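Local coordinates for NADH oxidase (Thermus thermophilus, PDB 6RVB), which binds FAD and probably uses NADH to reduce coenzyme A disulfide, as a flavoprotein of the class-III pyridine nucleotide-disulfide oxidoreductase family, at residues A346-S360 / L373-L387. Numbering follows the deposited sequence.
Sequences ALKEGFWAKKVFIQS and LWVELVYEEGTGRLL. With COA (coenzyme A), chain J.
V356 and L377 lie side by side at the middle of an antiparallel beta hairpin in the dimerisation domain, with 353-361 as the edge strand of the chain's five-stranded antiparallel sheet and 372-380 next to it. V356 CG1 rests 3.5 Å from L377 CB, and the backbones of the pair exchange two hydrogen bonds, a pattern that recurs at K354-Y379, I358-V375 and S360-L373. On this face I358 reaches CD1 to V375 CG1, while helix 434-438 covers both side chains. The other face carries F357 and W374, packed against L195 of helix 190-202. Their rings are near parallel, planes 30° apart, but slid so far that they barely overlap; with CG anti to the backbone N (chi1 -178°), the F357 ring brings CE1 to 3.6 Å from W374 CD1. Q359 lays CB 3.4 Å from the same CD1 and accepts a weak, bent bond from W374 NE1. A leucine in place of W374 would probably leave Q359 OE1 without this donor and the F357 ring freer to shift. E376, extended beside F357, sends its carboxylate to W188 NE1, and K355 NZ pairs with E191.

Toward the open end of the hairpin, by the 381-385 turn, a last packed cluster sets L387 CD2 over one face of the F351 ring, 4.0 Å from its centroid, whereas E380 OE1 meets the ring edge. The loose side begins with W352, K354 and E381, all exposed: the E381 amide bonds to W352 O, and its carboxylate approaches the indole edge. K354 lays CB over the Y379 ring, but its chain bends at chi4, and NZ stops 4.7 Å from E381 OE2, not in contact. At the other end, near the closing loop, the hairpin serves the coenzyme A site, completed partly by the second subunit: adenine N6A donates a nearly straight bond of 2.6 Å to Q359 O.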
loop_
_atom_site.group_PDB
_atom_site.type_symbol
_atom_site.label_atom_id
_atom_site.label_comp_id
_atom_site.label_asym_id
_atom_site.label_seq_id
_atom_site.Cartn_x
_atom_site.Cartn_y
_atom_site.Cartn_z
ATOM N N ALA A 346 17.492 4.310 -16.477
ATOM C CA ALA A 346 17.336 3.034 -17.118
ATOM C C ALA A 346 17.963 3.122 -18.471
ATOM O O ALA A 346 18.512 2.114 -18.923
ATOM C CB ALA A 346 15.888 2.639 -17.245
ATOM N N LEU A 347 17.862 4.295 -19.133
ATOM C CA LEU A 347 18.457 4.482 -20.460
ATOM C C LEU A 347 19.946 4.590 -20.300
ATOM O O LEU A 347 20.666 4.076 -21.112
ATOM C CB LEU A 347 17.868 5.658 -21.268
ATOM C CG LEU A 347 16.379 5.550 -21.544
ATOM C CD1 LEU A 347 15.802 6.833 -21.786
ATOM C CD2 LEU A 347 15.903 4.610 -22.533
ATOM N N LYS A 348 20.419 5.245 -19.260
ATOM C CA LYS A 348 21.843 5.401 -19.126
ATOM C C LYS A 348 22.466 3.997 -18.965
ATOM O O LYS A 348 23.555 3.727 -19.398
ATOM C CB LYS A 348 22.182 6.344 -18.009
ATOM C CG LYS A 348 23.670 6.654 -17.871
ATOM C CD LYS A 348 23.798 7.880 -16.883
ATOM C CE LYS A 348 25.191 8.542 -16.744
ATOM N NZ LYS A 348 25.191 9.638 -15.698
ATOM N N GLU A 349 21.727 3.064 -18.419
ATOM C CA GLU A 349 22.208 1.704 -18.312
ATOM C C GLU A 349 22.165 0.967 -19.614
ATOM O O GLU A 349 22.625 -0.166 -19.732
ATOM C CB GLU A 349 21.382 0.907 -17.281
ATOM C CG GLU A 349 21.653 1.335 -15.890
ATOM C CD GLU A 349 23.107 1.133 -15.533
ATOM O OE1 GLU A 349 23.593 0.038 -15.906
ATOM O OE2 GLU A 349 23.752 2.055 -14.933
ATOM N N GLY A 350 21.562 1.551 -20.598
ATOM C CA GLY A 350 21.381 0.842 -21.834
ATOM C C GLY A 350 20.109 0.101 -22.155
ATOM O O GLY A 350 20.002 -0.494 -23.185
ATOM N N PHE A 351 19.133 0.067 -21.278
ATOM C CA PHE A 351 17.998 -0.736 -21.618
ATOM C C PHE A 351 17.221 -0.024 -22.709
ATOM O O PHE A 351 17.324 1.189 -22.850
ATOM C CB PHE A 351 17.138 -0.781 -20.440
ATOM C CG PHE A 351 17.655 -1.574 -19.360
ATOM C CD1 PHE A 351 17.363 -2.942 -19.309
ATOM C CD2 PHE A 351 18.340 -0.978 -18.308
ATOM C CE1 PHE A 351 17.801 -3.705 -18.248
ATOM C CE2 PHE A 351 18.786 -1.738 -17.249
ATOM C CZ PHE A 351 18.536 -3.095 -17.230
ATOM N N TRP A 352 16.420 -0.748 -23.460
ATOM C CA TRP A 352 15.544 -0.030 -24.315
ATOM C C TRP A 352 14.306 0.255 -23.537
ATOM O O TRP A 352 13.332 -0.462 -23.628
ATOM C CB TRP A 352 15.227 -0.828 -25.583
ATOM C CG TRP A 352 16.381 -0.922 -26.561
ATOM C CD1 TRP A 352 17.690 -0.759 -26.279
ATOM C CD2 TRP A 352 16.298 -1.161 -27.967
ATOM N NE1 TRP A 352 18.427 -0.920 -27.401
ATOM C CE2 TRP A 352 17.601 -1.150 -28.461
ATOM C CE3 TRP A 352 15.243 -1.385 -28.860
ATOM C CZ2 TRP A 352 17.890 -1.324 -29.819
ATOM C CZ3 TRP A 352 15.528 -1.596 -30.212
ATOM C CH2 TRP A 352 16.838 -1.558 -30.678
ATOM N N ALA A 353 14.322 1.338 -22.789
ATOM C CA ALA A 353 13.252 1.621 -21.836
ATOM C C ALA A 353 12.189 2.647 -22.209
ATOM O O ALA A 353 12.433 3.518 -22.948
ATOM C CB ALA A 353 13.868 1.995 -20.547
ATOM N N LYS A 354 11.014 2.537 -21.639
ATOM C CA LYS A 354 9.934 3.442 -21.893
ATOM C C LYS A 354 9.321 3.778 -20.536
ATOM O O LYS A 354 9.495 3.046 -19.582
ATOM C CB LYS A 354 8.904 2.784 -22.839
ATOM C CG LYS A 354 9.292 2.868 -24.341
ATOM C CD LYS A 354 8.264 2.153 -25.214
ATOM C CE LYS A 354 8.282 2.638 -26.661
ATOM N NZ LYS A 354 8.206 4.148 -26.799
ATOM N N LYS A 355 8.607 4.896 -20.437
ATOM C CA LYS A 355 7.782 5.169 -19.265
ATOM C C LYS A 355 6.304 5.363 -19.544
ATOM O O LYS A 355 5.905 5.591 -20.679
ATOM C CB LYS A 355 8.300 6.368 -18.499
ATOM C CG LYS A 355 8.034 7.640 -19.085
ATOM C CD LYS A 355 8.721 8.717 -18.308
ATOM C CE LYS A 355 8.679 10.061 -18.993
ATOM N NZ LYS A 355 9.840 10.823 -18.408
ATOM N N VAL A 356 5.498 5.279 -18.503
ATOM C CA VAL A 356 4.139 5.665 -18.587
ATOM C C VAL A 356 3.828 6.441 -17.300
ATOM O O VAL A 356 4.398 6.141 -16.265
ATOM C CB VAL A 356 3.260 4.426 -18.827
ATOM C CG1 VAL A 356 3.022 3.675 -17.571
ATOM C CG2 VAL A 356 1.967 4.863 -19.229
ATOM N N PHE A 357 2.980 7.461 -17.326
ATOM C CA PHE A 357 2.778 8.265 -16.083
ATOM C C PHE A 357 1.342 8.750 -16.032
ATOM O O PHE A 357 0.951 9.574 -16.860
ATOM C CB PHE A 357 3.715 9.479 -16.090
ATOM C CG PHE A 357 3.645 10.329 -14.879
ATOM C CD1 PHE A 357 2.743 11.359 -14.791
ATOM C CD2 PHE A 357 4.502 10.103 -13.788
ATOM C CE1 PHE A 357 2.631 12.161 -13.608
ATOM C CE2 PHE A 357 4.409 10.908 -12.579
ATOM C CZ PHE A 357 3.462 11.921 -12.509
ATOM N N ILE A 358 0.555 8.206 -15.108
ATOM C CA ILE A 358 -0.859 8.411 -15.151
ATOM C C ILE A 358 -1.264 9.094 -13.886
ATOM O O ILE A 358 -0.503 9.033 -12.964
ATOM C CB ILE A 358 -1.717 7.178 -15.437
ATOM C CG1 ILE A 358 -1.627 6.190 -14.329
ATOM C CG2 ILE A 358 -1.297 6.595 -16.622
ATOM C CD1 ILE A 358 -2.509 6.467 -13.248
ATOM N N GLN A 359 -2.401 9.827 -13.919
ATOM C CA GLN A 359 -2.910 10.439 -12.725
ATOM C C GLN A 359 -4.321 9.942 -12.520
ATOM O O GLN A 359 -5.105 10.050 -13.463
ATOM C CB GLN A 359 -2.926 11.922 -12.840
ATOM C CG GLN A 359 -4.091 12.479 -12.128
ATOM C CD GLN A 359 -4.068 13.961 -11.965
ATOM O OE1 GLN A 359 -3.289 14.695 -12.580
ATOM N NE2 GLN A 359 -4.931 14.416 -11.111
ATOM N N SER A 360 -4.591 9.375 -11.322
ATOM C CA SER A 360 -5.815 8.711 -10.985
ATOM C C SER A 360 -6.202 9.238 -9.613
ATOM O O SER A 360 -5.679 10.244 -9.174
ATOM C CB SER A 360 -5.649 7.237 -10.911
ATOM O OG SER A 360 -6.937 6.635 -10.899
ATOM N N LEU A 373 -3.719 10.644 -7.055
ATOM C CA LEU A 373 -2.696 9.606 -6.882
ATOM C C LEU A 373 -2.126 9.379 -8.275
ATOM O O LEU A 373 -2.915 9.134 -9.244
ATOM C CB LEU A 373 -3.320 8.320 -6.374
ATOM C CG LEU A 373 -2.251 7.343 -5.941
ATOM C CD1 LEU A 373 -2.787 6.648 -4.777
ATOM C CD2 LEU A 373 -1.936 6.301 -7.030
ATOM N N TRP A 374 -0.803 9.520 -8.408
ATOM C CA TRP A 374 -0.153 9.452 -9.711
ATOM C C TRP A 374 0.717 8.233 -9.643
ATOM O O TRP A 374 1.282 7.981 -8.568
ATOM C CB TRP A 374 0.781 10.595 -9.912
ATOM C CG TRP A 374 0.173 11.977 -10.084
ATOM C CD1 TRP A 374 -0.052 12.642 -11.266
ATOM C CD2 TRP A 374 -0.224 12.880 -9.046
ATOM N NE1 TRP A 374 -0.630 13.862 -11.011
ATOM C CE2 TRP A 374 -0.732 14.032 -9.661
ATOM C CE3 TRP A 374 -0.268 12.796 -7.650
ATOM C CZ2 TRP A 374 -1.211 15.081 -8.942
ATOM C CZ3 TRP A 374 -0.751 13.849 -6.948
ATOM C CH2 TRP A 374 -1.223 14.968 -7.592
ATOM N N VAL A 375 0.804 7.429 -10.715
ATOM C CA VAL A 375 1.736 6.331 -10.673
ATOM C C VAL A 375 2.523 6.376 -11.952
ATOM O O VAL A 375 1.973 6.804 -12.963
ATOM C CB VAL A 375 1.100 4.983 -10.375
ATOM C CG1 VAL A 375 -0.415 5.055 -10.337
ATOM C CG2 VAL A 375 1.566 3.973 -11.347
ATOM N N GLU A 376 3.834 6.072 -11.851
ATOM C CA GLU A 376 4.763 5.968 -12.984
ATOM C C GLU A 376 5.286 4.576 -13.152
ATOM O O GLU A 376 5.643 3.996 -12.170
ATOM C CB GLU A 376 6.014 6.826 -12.809
ATOM C CG GLU A 376 6.917 6.755 -14.071
ATOM C CD GLU A 376 8.147 7.605 -13.904
ATOM O OE1 GLU A 376 8.245 8.312 -12.887
ATOM O OE2 GLU A 376 9.024 7.564 -14.796
ATOM N N LEU A 377 5.417 4.061 -14.374
ATOM C CA LEU A 377 5.998 2.749 -14.573
ATOM C C LEU A 377 7.137 2.920 -15.537
ATOM O O LEU A 377 6.977 3.513 -16.567
ATOM C CB LEU A 377 4.918 1.893 -15.205
ATOM C CG LEU A 377 4.298 0.771 -14.463
ATOM C CD1 LEU A 377 4.393 0.974 -12.937
ATOM C CD2 LEU A 377 2.926 0.563 -15.023
ATOM N N VAL A 378 8.289 2.376 -15.240
ATOM C CA VAL A 378 9.444 2.373 -16.176
ATOM C C VAL A 378 9.697 0.921 -16.582
ATOM O O VAL A 378 9.910 0.069 -15.735
ATOM C CB VAL A 378 10.676 2.949 -15.444
ATOM C CG1 VAL A 378 11.854 2.911 -16.235
ATOM C CG2 VAL A 378 10.398 4.369 -15.108
ATOM N N TYR A 379 9.592 0.598 -17.857
ATOM C CA TYR A 379 9.701 -0.812 -18.296
ATOM C C TYR A 379 10.610 -0.996 -19.536
ATOM O O TYR A 379 11.040 -0.030 -20.119
ATOM C CB TYR A 379 8.335 -1.420 -18.564
ATOM C CG TYR A 379 7.513 -0.627 -19.520
ATOM C CD1 TYR A 379 6.875 0.579 -19.162
ATOM C CD2 TYR A 379 7.421 -1.030 -20.795
ATOM C CE1 TYR A 379 6.143 1.305 -20.090
ATOM C CE2 TYR A 379 6.723 -0.334 -21.703
ATOM C CZ TYR A 379 6.066 0.810 -21.389
ATOM O OH TYR A 379 5.367 1.400 -22.446
ATOM N N GLU A 380 10.926 -2.239 -19.895
ATOM C CA GLU A 380 11.795 -2.580 -21.016
ATOM C C GLU A 380 10.940 -2.826 -22.241
ATOM O O GLU A 380 9.887 -3.413 -22.146
ATOM C CB GLU A 380 12.551 -3.835 -20.702
ATOM C CG GLU A 380 13.666 -4.067 -21.620
ATOM C CD GLU A 380 14.634 -5.185 -21.250
ATOM O OE1 GLU A 380 15.750 -5.073 -21.785
ATOM O OE2 GLU A 380 14.307 -6.163 -20.524
ATOM N N GLU A 381 11.354 -2.350 -23.405
ATOM C CA GLU A 381 10.454 -2.301 -24.511
ATOM C C GLU A 381 9.863 -3.628 -24.887
ATOM O O GLU A 381 8.630 -3.774 -25.026
ATOM C CB GLU A 381 11.207 -1.775 -25.688
ATOM C CG GLU A 381 10.395 -0.862 -26.672
ATOM C CD GLU A 381 11.351 -0.193 -27.628
ATOM O OE1 GLU A 381 11.859 -0.914 -28.502
ATOM O OE2 GLU A 381 11.668 0.998 -27.465
ATOM N N GLY A 382 10.707 -4.617 -25.093
ATOM C CA GLY A 382 10.149 -5.819 -25.686
ATOM C C GLY A 382 9.567 -6.784 -24.700
ATOM O O GLY A 382 8.426 -7.204 -24.811
ATOM N N THR A 383 10.399 -7.100 -23.700
ATOM C CA THR A 383 10.141 -8.074 -22.665
ATOM C C THR A 383 9.025 -7.650 -21.771
ATOM O O THR A 383 8.282 -8.467 -21.240
ATOM C CB THR A 383 11.312 -8.156 -21.813
ATOM O OG1 THR A 383 11.756 -6.829 -21.570
ATOM C CG2 THR A 383 12.366 -8.922 -22.500
ATOM N N GLY A 384 8.899 -6.366 -21.587
ATOM C CA GLY A 384 7.931 -5.855 -20.653
ATOM C C GLY A 384 8.374 -5.855 -19.213
ATOM O O GLY A 384 7.609 -5.554 -18.333
ATOM N N ARG A 385 9.635 -6.195 -19.003
ATOM C CA ARG A 385 10.222 -6.295 -17.715
ATOM C C ARG A 385 10.112 -4.952 -17.027
ATOM O O ARG A 385 10.543 -3.971 -17.601
ATOM C CB ARG A 385 11.662 -6.689 -17.909
ATOM C CG ARG A 385 12.402 -6.818 -16.608
ATOM C CD ARG A 385 13.846 -7.109 -16.826
ATOM N NE ARG A 385 14.687 -6.851 -15.665
ATOM C CZ ARG A 385 16.033 -6.728 -15.740
ATOM N NH1 ARG A 385 16.656 -6.848 -16.957
ATOM N NH2 ARG A 385 16.765 -6.482 -14.601
ATOM N N LEU A 386 9.546 -4.892 -15.813
ATOM C CA LEU A 386 9.587 -3.662 -14.999
ATOM C C LEU A 386 10.960 -3.368 -14.582
ATOM O O LEU A 386 11.684 -4.279 -14.231
ATOM C CB LEU A 386 8.894 -3.811 -13.649
ATOM C CG LEU A 386 7.475 -3.412 -13.275
ATOM C CD1 LEU A 386 7.163 -2.162 -14.054
ATOM C CD2 LEU A 386 6.579 -4.518 -13.675
ATOM N N LEU A 387 11.277 -2.091 -14.493
ATOM C CA LEU A 387 12.609 -1.612 -14.134
ATOM C C LEU A 387 12.611 -0.511 -13.068
ATOM O O LEU A 387 13.674 -0.186 -12.550
ATOM C CB LEU A 387 13.324 -1.039 -15.348
ATOM C CG LEU A 387 13.616 -1.854 -16.582
ATOM C CD1 LEU A 387 14.142 -0.884 -17.612
ATOM C CD2 LEU A 387 14.613 -2.865 -16.273
HETATM N N1A COA J . -5.163 8.381 -16.559
HETATM C C2A COA J . -4.890 7.836 -17.796
HETATM N N3A COA J . -5.664 6.861 -18.404
HETATM C C4A COA J . -6.807 6.347 -17.804
HETATM C C5A COA J . -7.165 6.873 -16.447
HETATM C C6A COA J . -6.297 7.933 -15.846
HETATM N N6A COA J . -6.706 8.349 -14.597
HETATM N N7A COA J . -8.277 6.208 -16.028
HETATM C C8A COA J . -8.622 5.340 -17.018
HETATM N N9A COA J . -7.758 5.415 -18.062
HETATM C C1B COA J . -7.892 4.566 -19.273
HETATM C C2B COA J . -7.853 3.056 -18.986
HETATM O O2B COA J . -6.485 2.594 -18.960
HETATM C C3B COA J . -8.604 2.417 -20.152
HETATM O O3B COA J . -7.654 2.037 -21.180
HETATM P P3B COA J . -7.960 1.432 -22.653
HETATM O O7A COA J . -6.665 0.671 -22.863
HETATM O O8A COA J . -9.228 0.651 -22.564
HETATM O O9A COA J . -8.208 2.629 -23.556
HETATM C C4B COA J . -9.506 3.533 -20.639
HETATM O O4B COA J . -9.149 4.732 -19.940
HETATM C C5B COA J . -10.946 3.289 -20.315
HETATM O O5B COA J . -11.218 3.680 -18.965
HETATM P P1A COA J . -12.691 4.261 -18.667
HETATM O O1A COA J . -12.562 4.643 -17.234
HETATM O O2A COA J . -13.125 5.285 -19.693
HETATM O O3A COA J . -13.531 2.872 -18.696
HETATM P P2A COA J . -14.638 2.219 -19.700
HETATM O O4A COA J . -14.308 0.743 -20.071
HETATM O O5A COA J . -14.983 3.286 -20.726
HETATM O O6A COA J . -15.810 2.275 -18.606
HETATM C CBP COA J . -17.652 1.739 -17.246
HETATM C CCP COA J . -16.743 1.263 -18.358
HETATM C CDP COA J . -17.312 3.146 -16.740
HETATM C CEP COA J . -19.029 1.749 -17.883
HETATM C CAP COA J . -17.524 0.662 -16.141
HETATM O OAP COA J . -16.210 0.587 -15.576
HETATM C C9P COA J . -18.547 0.816 -15.052
HETATM O O9P COA J . -19.748 0.564 -15.265
HETATM N N8P COA J . -18.112 1.232 -13.861
HETATM C C7P COA J . -19.156 1.681 -12.945
HETATM C C6P COA J . -19.740 0.497 -12.174
HETATM C C5P COA J . -18.547 -0.075 -11.432
HETATM O O5P COA J . -17.774 -0.876 -11.953
HETATM N N4P COA J . -18.353 0.306 -10.190
HETATM C C3P COA J . -17.736 -0.710 -9.372
HETATM C C2P COA J . -18.638 -1.930 -9.284
HETATM S S1P COA J . -19.337 -1.904 -7.618
#